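Local coordinates for SusD superfamily protein (Bacteroides fragilis, PDB 3L22) that probably binds sugars at the outer membrane, as a member of the SusD family of glycan-capture proteins, at residues M208-I221 against E329-K341. Numbering follows the deposited sequence.
Sequences MRVYMAMNEWDKAI and ETLLDLAECYANK. With EDO (1,2-ethanediol), chain B; ACT (acetate ion), chain Q.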
loop_
_atom_site.group_PDB
_atom_site.type_symbol
_atom_site.label_atom_id
_atom_site.label_comp_id
_atom_site.label_asym_id
_atom_site.label_seq_id
_atom_site.Cartn_x
_atom_site.Cartn_y
_atom_site.Cartn_z
HETATM N N MSE A 208 -3.864 11.621 -2.022
HETATM C CA MSE A 208 -2.673 12.191 -1.444
HETATM C C MSE A 208 -1.409 11.435 -1.842
HETATM O O MSE A 208 -0.427 12.070 -2.214
HETATM C CB MSE A 208 -2.752 12.289 0.066
HETATM C CG MSE A 208 -1.459 12.829 0.656
HETATM SE SE MSE A 208 -1.577 13.485 2.495
HETATM C CE MSE A 208 -2.352 12.050 3.123
ATOM N N ARG A 209 -1.428 10.104 -1.761
ATOM C CA ARG A 209 -0.279 9.322 -2.169
ATOM C C ARG A 209 0.115 9.576 -3.613
ATOM O O ARG A 209 1.303 9.681 -3.924
ATOM C CB ARG A 209 -0.519 7.820 -1.971
ATOM C CG ARG A 209 -0.529 7.389 -0.515
ATOM C CD ARG A 209 -0.207 5.901 -0.457
ATOM N NE ARG A 209 -0.329 5.237 0.828
ATOM C CZ ARG A 209 -0.125 3.942 1.015
ATOM N NH1 ARG A 209 0.238 3.150 -0.006
ATOM N NH2 ARG A 209 -0.252 3.427 2.221
ATOM N N VAL A 210 -0.872 9.663 -4.488
ATOM C CA VAL A 210 -0.608 9.896 -5.877
ATOM C C VAL A 210 0.035 11.269 -6.062
ATOM O O VAL A 210 1.040 11.397 -6.737
ATOM C CB VAL A 210 -1.888 9.754 -6.729
ATOM C CG1 VAL A 210 -1.698 10.316 -8.140
ATOM C CG2 VAL A 210 -2.304 8.276 -6.779
ATOM N N TYR A 211 -0.558 12.307 -5.481
ATOM C CA TYR A 211 0.010 13.631 -5.638
ATOM C C TYR A 211 1.411 13.737 -5.043
ATOM O O TYR A 211 2.271 14.388 -5.628
ATOM C CB TYR A 211 -0.919 14.714 -5.096
ATOM C CG TYR A 211 -2.079 15.109 -6.009
ATOM C CD1 TYR A 211 -1.871 15.437 -7.351
ATOM C CD2 TYR A 211 -3.385 15.202 -5.515
ATOM C CE1 TYR A 211 -2.922 15.857 -8.170
ATOM C CE2 TYR A 211 -4.433 15.626 -6.334
ATOM C CZ TYR A 211 -4.202 15.925 -7.654
ATOM O OH TYR A 211 -5.218 16.366 -8.473
HETATM N N MSE A 212 1.688 13.062 -3.936
HETATM C CA MSE A 212 3.072 13.055 -3.415
HETATM C C MSE A 212 4.060 12.436 -4.393
HETATM O O MSE A 212 5.183 12.946 -4.552
HETATM C CB MSE A 212 3.158 12.343 -2.070
HETATM C CG MSE A 212 2.480 13.119 -0.994
HETATM SE SE MSE A 212 2.444 12.111 0.682
HETATM C CE MSE A 212 4.160 12.322 1.256
ATOM N N ALA A 213 3.643 11.366 -5.070
ATOM C CA ALA A 213 4.511 10.689 -6.050
ATOM C C ALA A 213 4.843 11.638 -7.225
ATOM O O ALA A 213 5.819 11.420 -7.961
ATOM C CB ALA A 213 3.827 9.360 -6.559
HETATM N N MSE A 214 4.001 12.674 -7.411
HETATM C CA MSE A 214 4.166 13.641 -8.492
HETATM C C MSE A 214 4.766 14.973 -8.007
HETATM O O MSE A 214 4.834 15.934 -8.759
HETATM C CB MSE A 214 2.811 13.860 -9.180
HETATM C CG MSE A 214 2.143 12.561 -9.675
HETATM SE SE MSE A 214 0.328 12.854 -10.314
HETATM C CE MSE A 214 0.752 13.250 -12.164
ATOM N N ASN A 215 5.219 15.007 -6.760
ATOM C CA ASN A 215 5.731 16.205 -6.119
ATOM C C ASN A 215 4.724 17.341 -6.075
ATOM O O ASN A 215 5.105 18.462 -6.032
ATOM C CB ASN A 215 7.063 16.667 -6.764
ATOM C CG ASN A 215 8.250 15.811 -6.337
ATOM O OD1 ASN A 215 8.111 14.657 -5.948
ATOM N ND2 ASN A 215 9.434 16.403 -6.395
ATOM N N GLU A 216 3.432 17.020 -6.067
ATOM C CA GLU A 216 2.362 18.005 -6.031
ATOM C C GLU A 216 1.935 18.212 -4.580
ATOM O O GLU A 216 0.839 17.781 -4.145
ATOM C CB GLU A 216 1.187 17.502 -6.869
ATOM C CG GLU A 216 1.464 17.422 -8.368
ATOM C CD GLU A 216 1.581 18.758 -9.023
ATOM O OE1 GLU A 216 1.071 19.761 -8.499
ATOM O OE2 GLU A 216 2.217 18.826 -10.076
ATOM N N TRP A 217 2.807 18.877 -3.830
ATOM C CA TRP A 217 2.710 18.918 -2.365
ATOM C C TRP A 217 1.446 19.659 -1.926
ATOM O O TRP A 217 0.741 19.204 -1.030
ATOM C CB TRP A 217 3.984 19.524 -1.723
ATOM C CG TRP A 217 5.254 18.906 -2.228
ATOM C CD1 TRP A 217 6.208 19.524 -2.984
ATOM C CD2 TRP A 217 5.691 17.554 -2.062
ATOM N NE1 TRP A 217 7.207 18.653 -3.281
ATOM C CE2 TRP A 217 6.923 17.434 -2.737
ATOM C CE3 TRP A 217 5.177 16.446 -1.396
ATOM C CZ2 TRP A 217 7.639 16.249 -2.783
ATOM C CZ3 TRP A 217 5.894 15.249 -1.439
ATOM C CH2 TRP A 217 7.103 15.159 -2.135
ATOM N N ASP A 218 1.101 20.739 -2.621
ATOM C CA ASP A 218 -0.117 21.479 -2.296
ATOM C C ASP A 218 -1.411 20.702 -2.577
ATOM O O ASP A 218 -2.340 20.733 -1.769
ATOM C CB ASP A 218 -0.168 22.812 -3.022
ATOM C CG ASP A 218 0.829 23.818 -2.489
ATOM O OD1 ASP A 218 1.231 23.778 -1.307
ATOM O OD2 ASP A 218 1.174 24.711 -3.270
ATOM N N LYS A 219 -1.477 20.022 -3.708
ATOM C CA LYS A 219 -2.649 19.218 -4.030
ATOM C C LYS A 219 -2.740 18.010 -3.084
ATOM O O LYS A 219 -3.850 17.615 -2.701
ATOM C CB LYS A 219 -2.664 18.797 -5.506
ATOM C CG LYS A 219 -2.788 19.980 -6.471
ATOM C CD LYS A 219 -2.575 19.561 -7.939
ATOM C CE LYS A 219 -2.583 20.766 -8.885
ATOM N NZ LYS A 219 -1.200 21.456 -8.886
ATOM N N ALA A 220 -1.594 17.467 -2.679
ATOM C CA ALA A 220 -1.566 16.370 -1.699
ATOM C C ALA A 220 -2.134 16.818 -0.344
ATOM O O ALA A 220 -2.924 16.124 0.257
ATOM C CB ALA A 220 -0.147 15.852 -1.540
ATOM N N ILE A 221 -1.714 17.995 0.104
ATOM C CA ILE A 221 -2.210 18.594 1.349
ATOM C C ILE A 221 -3.697 18.816 1.335
ATOM O O ILE A 221 -4.374 18.474 2.309
ATOM C CB ILE A 221 -1.489 19.922 1.668
ATOM C CG1 ILE A 221 -0.037 19.626 2.069
ATOM C CG2 ILE A 221 -2.227 20.730 2.774
ATOM C CD1 ILE A 221 0.936 20.883 2.000
ATOM N N GLU A 329 -0.554 7.521 9.162
ATOM C CA GLU A 329 -0.051 7.777 7.825
ATOM C C GLU A 329 -0.498 9.161 7.300
ATOM O O GLU A 329 0.305 9.904 6.685
ATOM C CB GLU A 329 -0.461 6.705 6.805
ATOM C CG GLU A 329 0.413 6.778 5.542
ATOM C CD GLU A 329 -0.217 6.113 4.339
ATOM O OE1 GLU A 329 -0.939 5.075 4.521
ATOM O OE2 GLU A 329 -0.003 6.634 3.210
ATOM N N THR A 330 -1.773 9.479 7.512
ATOM C CA THR A 330 -2.309 10.788 7.130
ATOM C C THR A 330 -1.381 11.877 7.668
ATOM O O THR A 330 -0.963 12.758 6.934
ATOM C CB THR A 330 -3.702 11.020 7.697
ATOM O OG1 THR A 330 -4.542 9.876 7.439
ATOM C CG2 THR A 330 -4.330 12.354 7.144
ATOM N N LEU A 331 -1.037 11.782 8.944
ATOM C CA LEU A 331 -0.217 12.800 9.618
ATOM C C LEU A 331 1.237 12.868 9.116
ATOM O O LEU A 331 1.756 13.959 8.876
ATOM C CB LEU A 331 -0.266 12.565 11.148
ATOM C CG LEU A 331 -1.656 12.765 11.814
ATOM C CD1 LEU A 331 -1.636 12.375 13.290
ATOM C CD2 LEU A 331 -2.188 14.191 11.661
ATOM N N LEU A 332 1.881 11.719 8.977
ATOM C CA LEU A 332 3.242 11.688 8.509
ATOM C C LEU A 332 3.349 12.031 7.026
ATOM O O LEU A 332 4.321 12.637 6.631
ATOM C CB LEU A 332 3.913 10.335 8.813
ATOM C CG LEU A 332 4.227 9.984 10.265
ATOM C CD1 LEU A 332 4.891 8.599 10.348
ATOM C CD2 LEU A 332 5.075 11.068 10.971
ATOM N N ASP A 333 2.365 11.658 6.208
ATOM C CA ASP A 333 2.334 12.072 4.800
ATOM C C ASP A 333 2.200 13.613 4.730
ATOM O O ASP A 333 2.945 14.280 3.997
ATOM C CB ASP A 333 1.161 11.435 4.010
ATOM C CG ASP A 333 1.348 9.904 3.695
ATOM O OD1 ASP A 333 2.439 9.376 3.855
ATOM O OD2 ASP A 333 0.328 9.241 3.311
ATOM N N LEU A 334 1.227 14.160 5.471
ATOM C CA LEU A 334 1.077 15.625 5.579
ATOM C C LEU A 334 2.354 16.292 6.079
ATOM O O LEU A 334 2.764 17.316 5.549
ATOM C CB LEU A 334 -0.125 16.011 6.455
ATOM C CG LEU A 334 -1.504 15.809 5.819
ATOM C CD1 LEU A 334 -2.631 15.996 6.878
ATOM C CD2 LEU A 334 -1.703 16.749 4.624
ATOM N N ALA A 335 3.021 15.693 7.063
ATOM C CA ALA A 335 4.302 16.246 7.543
ATOM C C ALA A 335 5.281 16.337 6.374
ATOM O O ALA A 335 5.921 17.367 6.210
ATOM C CB ALA A 335 4.887 15.367 8.643
ATOM N N GLU A 336 5.384 15.261 5.554
ATOM C CA GLU A 336 6.320 15.271 4.428
ATOM C C GLU A 336 5.931 16.370 3.444
ATOM O O GLU A 336 6.793 17.100 2.962
ATOM C CB GLU A 336 6.423 13.894 3.747
ATOM C CG GLU A 336 7.277 13.891 2.474
ATOM C CD GLU A 336 7.437 12.506 1.878
ATOM O OE1 GLU A 336 6.845 11.546 2.441
ATOM O OE2 GLU A 336 8.133 12.381 0.825
ATOM N N CYS A 337 4.643 16.492 3.127
ATOM C CA CYS A 337 4.191 17.536 2.203
ATOM C C CYS A 337 4.560 18.933 2.690
ATOM O O CYS A 337 5.111 19.745 1.940
ATOM C CB CYS A 337 2.692 17.476 2.006
ATOM S SG CYS A 337 2.172 15.952 1.221
ATOM N N TYR A 338 4.287 19.208 3.956
ATOM C CA TYR A 338 4.568 20.538 4.508
ATOM C C TYR A 338 6.077 20.816 4.602
ATOM O O TYR A 338 6.485 21.950 4.390
ATOM C CB TYR A 338 3.877 20.748 5.883
ATOM C CG TYR A 338 2.432 21.193 5.826
ATOM C CD1 TYR A 338 2.104 22.526 5.577
ATOM C CD2 TYR A 338 1.397 20.289 6.021
ATOM C CE1 TYR A 338 0.755 22.955 5.531
ATOM C CE2 TYR A 338 0.070 20.695 5.978
ATOM C CZ TYR A 338 -0.243 22.030 5.716
ATOM O OH TYR A 338 -1.553 22.428 5.660
ATOM N N ALA A 339 6.891 19.786 4.865
ATOM C CA ALA A 339 8.350 19.956 4.875
ATOM C C ALA A 339 8.895 20.324 3.481
ATOM O O ALA A 339 9.995 20.864 3.386
ATOM C CB ALA A 339 9.048 18.716 5.402
ATOM N N ASN A 340 8.151 19.987 2.420
ATOM C CA ASN A 340 8.526 20.328 1.042
ATOM C C ASN A 340 7.947 21.662 0.582
ATOM O O ASN A 340 8.093 22.000 -0.565
ATOM C CB ASN A 340 8.094 19.227 0.081
ATOM C CG ASN A 340 9.039 18.078 0.062
ATOM O OD1 ASN A 340 10.114 18.190 -0.491
ATOM N ND2 ASN A 340 8.652 16.968 0.649
ATOM N N LYS A 341 7.316 22.419 1.479
ATOM C CA LYS A 341 6.569 23.618 1.131
ATOM C C LYS A 341 7.214 24.817 1.851
ATOM O O LYS A 341 7.538 24.728 3.041
ATOM C CB LYS A 341 5.103 23.366 1.536
ATOM C CG LYS A 341 4.148 24.461 1.197
ATOM C CD LYS A 341 2.741 24.155 1.697
ATOM C CE LYS A 341 1.888 25.410 1.641
ATOM N NZ LYS A 341 1.798 25.875 0.225
HETATM C C1 EDO B . 2.852 7.003 1.301
HETATM O O1 EDO B . 2.571 6.616 2.629
HETATM C C2 EDO B . 3.240 5.822 0.397
HETATM O O2 EDO B . 3.644 6.461 -0.855
HETATM C C ACT Q . 3.492 22.314 -5.492
HETATM O O ACT Q . 3.017 23.344 -6.027
HETATM O OXT ACT Q . 2.977 22.057 -4.395
HETATM C CH3 ACT Q . 4.565 21.501 -6.177
#
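C337 is the knob here: its side chain drops among M212, W217, A220 and I221, with SG 3.6 Å from A220 CB and at the edge of the W217 six-membered ring. Packing is tight on this line, where I221 CG1 presses to 3.5 Å from C337 CB. I221 reaches on past it, CD1 anti to CA, and sets CD1 squarely over the centre of the Y338 ring, 3.9 Å from the centroid. N340 CB sits over the W217 five-membered ring, 3.4 Å from its centroid, and the amide continues over the six-membered side, 6° between planes, steadied by ND2 bonding to E336 O. Selenomethionines M208 and M212 fill the groove further in, both selenium atoms against D333 CB. Helices 200-213 and 217-225 form an antiparallel hairpin, consistent with the TPR-like helical fold of the SusD family; a Schellman motif with N215 at C-prime closes the first, and E216 is N-cap of the second. The axes of 329-339 and 217-221 approach to 9.1 Å. At the buried end R209 takes E329 side-on: NE gives to OE2, NH2 almost straight to OE1 (2.9 Å, 177°), the planes 49° apart. An ethanediol, probably from the crystallisation liquor, lays C2 over one guanidinium face, O1 near E329 OE2 and D333 OD1. D333 also pairs with K385, E336 with R401 and R402. On the looser solvent side K341 NZ reaches exposed D218 OD1 at 2.7 Å, beside an acetate, probably also from the liquor, that accepts from D218 N.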